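PDB 3DTY: oxidoreductase, Gfo/Idh/MocA family from Pseudomonas syringae pv. tomato, which probably acts as an NAD(P)-dependent oxidoreductase on a substrate not yet identified, and binds magnesium. Local coordinates for residues H111-K116 and G140-Y145. Sequence-based numbering, arbitrary orientation.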
ATOM      1  N   HIS A 111     -41.092  -0.767 -16.334  1.00  7.66           N
ATOM      2  CA  HIS A 111     -39.740  -0.213 -16.299  1.00  9.69           C
ATOM      3  C   HIS A 111     -38.876  -1.439 -16.043  1.00  8.88           C
ATOM      4  O   HIS A 111     -39.259  -2.324 -15.274  1.00  9.85           O
ATOM      5  CB  HIS A 111     -39.529   0.767 -15.141  1.00 10.27           C
ATOM      6  CG  HIS A 111     -40.232   2.074 -15.309  1.00 12.03           C
ATOM      7  ND1 HIS A 111     -41.375   2.396 -14.609  1.00 13.67           N
ATOM      8  CD2 HIS A 111     -39.954   3.144 -16.090  1.00 12.11           C
ATOM      9  CE1 HIS A 111     -41.772   3.610 -14.952  1.00 12.24           C
ATOM     10  NE2 HIS A 111     -40.926   4.088 -15.848  1.00 14.64           N
ATOM     11  N   VAL A 112     -37.712  -1.481 -16.673  1.00  8.93           N
ATOM     12  CA  VAL A 112     -36.811  -2.616 -16.525  1.00  9.12           C
ATOM     13  C   VAL A 112     -35.439  -2.291 -15.949  1.00  8.95           C
ATOM     14  O   VAL A 112     -34.883  -1.215 -16.165  1.00  9.10           O
ATOM     15  CB  VAL A 112     -36.576  -3.303 -17.895  1.00  9.13           C
ATOM     16  CG1 VAL A 112     -35.693  -4.537 -17.732  1.00 12.24           C
ATOM     17  CG2 VAL A 112     -37.903  -3.679 -18.516  1.00  8.32           C
ATOM     18  N   VAL A 113     -34.913  -3.239 -15.189  1.00  9.63           N
ATOM     19  CA  VAL A 113     -33.568  -3.142 -14.646  1.00 11.14           C
ATOM     20  C   VAL A 113     -33.016  -4.487 -15.087  1.00 10.42           C
ATOM     21  O   VAL A 113     -33.447  -5.525 -14.600  1.00 10.60           O
ATOM     22  CB  VAL A 113     -33.542  -3.036 -13.121  1.00 10.79           C
ATOM     23  CG1 VAL A 113     -32.110  -3.166 -12.628  1.00 11.86           C
ATOM     24  CG2 VAL A 113     -34.117  -1.696 -12.688  1.00 12.35           C
ATOM     25  N   CYS A 114     -32.096  -4.460 -16.044  1.00 11.02           N
ATOM     26  CA  CYS A 114     -31.534  -5.684 -16.584  1.00 10.46           C
ATOM     27  C   CYS A 114     -30.096  -5.916 -16.171  1.00 10.35           C
ATOM     28  O   CYS A 114     -29.267  -5.005 -16.208  1.00  9.22           O
ATOM     29  CB  CYS A 114     -31.630  -5.668 -18.114  1.00 12.00           C
ATOM     30  SG  CYS A 114     -31.254  -7.263 -18.910  1.00 14.91           S
ATOM     31  N   GLU A 115     -29.811  -7.145 -15.759  1.00 11.46           N
ATOM     32  CA  GLU A 115     -28.467  -7.523 -15.367  1.00 12.30           C
ATOM     33  C   GLU A 115     -27.697  -7.454 -16.675  1.00 12.46           C
ATOM     34  O   GLU A 115     -28.184  -7.931 -17.702  1.00 12.40           O
ATOM     35  CB  GLU A 115     -28.463  -8.955 -14.823  1.00 12.63           C
ATOM     36  CG  GLU A 115     -27.088  -9.513 -14.459  1.00 15.57           C
ATOM     37  CD  GLU A 115     -26.424  -8.759 -13.313  1.00 16.98           C
ATOM     38  OE1 GLU A 115     -27.150  -8.246 -12.441  1.00 17.27           O
ATOM     39  OE2 GLU A 115     -25.175  -8.696 -13.269  1.00 18.13           O
ATOM     40  N   LYS A 116     -26.521  -6.837 -16.673  1.00 14.09           N
ATOM     41  CA  LYS A 116     -25.777  -6.776 -17.917  1.00 16.41           C
ATOM     42  C   LYS A 116     -25.381  -8.196 -18.306  1.00 17.06           C
ATOM     43  O   LYS A 116     -25.287  -9.080 -17.456  1.00 15.75           O
ATOM     44  CB  LYS A 116     -24.544  -5.860 -17.793  1.00 17.79           C
ATOM     45  CG  LYS A 116     -23.940  -5.748 -16.406  1.00 20.36           C
ATOM     46  CD  LYS A 116     -23.034  -6.916 -16.087  1.00 22.75           C
ATOM     47  CE  LYS A 116     -21.786  -6.888 -16.959  1.00 24.68           C
ATOM     48  NZ  LYS A 116     -20.923  -8.058 -16.677  1.00 24.53           N
ATOM     49  N   GLY A 140     -32.689   0.148 -17.013  1.00 11.22           N
ATOM     50  CA  GLY A 140     -31.434   0.314 -16.312  1.00 11.94           C
ATOM     51  C   GLY A 140     -30.613  -0.947 -16.482  1.00 11.44           C
ATOM     52  O   GLY A 140     -31.173  -2.036 -16.597  1.00 11.98           O
ATOM     53  N   VAL A 141     -29.293  -0.795 -16.523  1.00 11.29           N
ATOM     54  CA  VAL A 141     -28.381  -1.921 -16.669  1.00 10.21           C
ATOM     55  C   VAL A 141     -27.456  -1.857 -15.456  1.00 10.37           C
ATOM     56  O   VAL A 141     -26.999  -0.777 -15.074  1.00 10.59           O
ATOM     57  CB  VAL A 141     -27.561  -1.811 -17.961  1.00 11.78           C
ATOM     58  CG1 VAL A 141     -26.672  -3.040 -18.115  1.00 11.86           C
ATOM     59  CG2 VAL A 141     -28.501  -1.670 -19.160  1.00 10.25           C
ATOM     60  N   THR A 142     -27.172  -3.015 -14.871  1.00  9.00           N
ATOM     61  CA  THR A 142     -26.372  -3.097 -13.654  1.00 10.20           C
ATOM     62  C   THR A 142     -24.854  -2.936 -13.661  1.00 10.85           C
ATOM     63  O   THR A 142     -24.123  -3.870 -13.328  1.00 11.52           O
ATOM     64  CB  THR A 142     -26.707  -4.397 -12.906  1.00 11.10           C
ATOM     65  OG1 THR A 142     -26.474  -5.522 -13.764  1.00 12.24           O
ATOM     66  CG2 THR A 142     -28.173  -4.383 -12.488  1.00 10.57           C
ATOM     67  N   TYR A 143     -24.387  -1.750 -14.033  1.00 11.33           N
ATOM     68  CA  TYR A 143     -22.959  -1.445 -14.003  1.00 11.67           C
ATOM     69  C   TYR A 143     -22.848  -0.789 -12.621  1.00 10.56           C
ATOM     70  O   TYR A 143     -22.591   0.405 -12.494  1.00 13.03           O
ATOM     71  CB  TYR A 143     -22.586  -0.456 -15.118  1.00 11.94           C
ATOM     72  CG  TYR A 143     -22.688  -1.022 -16.525  1.00 14.96           C
ATOM     73  CD1 TYR A 143     -21.947  -2.142 -16.905  1.00 15.48           C
ATOM     74  CD2 TYR A 143     -23.523  -0.435 -17.478  1.00 15.60           C
ATOM     75  CE1 TYR A 143     -22.036  -2.667 -18.198  1.00 16.49           C
ATOM     76  CE2 TYR A 143     -23.616  -0.950 -18.778  1.00 16.47           C
ATOM     77  CZ  TYR A 143     -22.871  -2.066 -19.127  1.00 16.69           C
ATOM     78  OH  TYR A 143     -22.964  -2.589 -20.401  1.00 19.88           O
ATOM     79  N   GLY A 144     -23.084  -1.606 -11.598  1.00  9.22           N
ATOM     80  CA  GLY A 144     -23.099  -1.156 -10.217  1.00  8.12           C
ATOM     81  C   GLY A 144     -21.880  -0.545  -9.566  1.00  9.36           C
ATOM     82  O   GLY A 144     -22.004   0.034  -8.489  1.00  9.54           O
ATOM     83  N   TYR A 145     -20.707  -0.681 -10.177  1.00  8.50           N
ATOM     84  CA  TYR A 145     -19.508  -0.096  -9.590  1.00  8.82           C
ATOM     85  C   TYR A 145     -19.627   1.421  -9.652  1.00  7.62           C
ATOM     86  O   TYR A 145     -19.015   2.136  -8.860  1.00  7.68           O
ATOM     87  CB  TYR A 145     -18.269  -0.589 -10.335  1.00  7.74           C
ATOM     88  CG  TYR A 145     -18.052  -2.081 -10.150  1.00  9.08           C
ATOM     89  CD1 TYR A 145     -17.584  -2.586  -8.938  1.00  7.38           C
ATOM     90  CD2 TYR A 145     -18.379  -2.987 -11.161  1.00  6.93           C
ATOM     91  CE1 TYR A 145     -17.451  -3.943  -8.732  1.00  6.72           C
ATOM     92  CE2 TYR A 145     -18.251  -4.356 -10.965  1.00  6.88           C
ATOM     93  CZ  TYR A 145     -17.787  -4.823  -9.746  1.00  7.32           C
ATOM     94  OH  TYR A 145     -17.664  -6.164  -9.532  1.00  9.22           O
TER
HETATM   95  O   HOH W   1     -23.717  -6.621 -12.838  1.00 15.95           O
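G140 is gripped through both its backbone polar atoms by the strand 111-114. Its N donates to V112 O at 2.7 Å. Its O accepts from C114 N, also at 2.7 Å. One step on, T142 N reaches C114 O at 3.2 Å. That same oxygen takes a CA-H...O contact from V141. Beyond the strand ends the T142 hydroxyl takes over. K116 N donates to T142 OG1 at 3.2 Å, and OG1 gives a weak bond to E115 OE1. OG1 sits between the backbone N and the carbonyl carbon (chi1 57°), which turns it to the 115-116 backbone. The E115 carboxylate has a stronger partner in H30, through OE1. A water donates to E115 OE2 at 2.6 Å and to T142 O, a second tie between the same two residues.

The strands run parallel and are joined through helix 122-134, a beta-alpha-beta crossover. Strand 139-141 forms one edge of the parallel Rossmann sheet within the chain. This fold binds the dinucleotide in Gfo/Idh/MocA relatives.

T142 and Y143 each centre an inverse gamma turn as the chain leaves the sheet. K116 CB packs on V141 CG1 at 3.5 Å, and its CG meets the Y143 ring obliquely near CE1. The K116 chain then leads away from 140-145, bent at chi2 and chi3, and NZ hydrogen-bonds to D206 O. V113 CG1 meets T142 CG2 at 4.1 Å, the two side chains crossing at about a right angle. Helix 330-349 packs on both, with Y338 and M345 on V113 and W334 on T142.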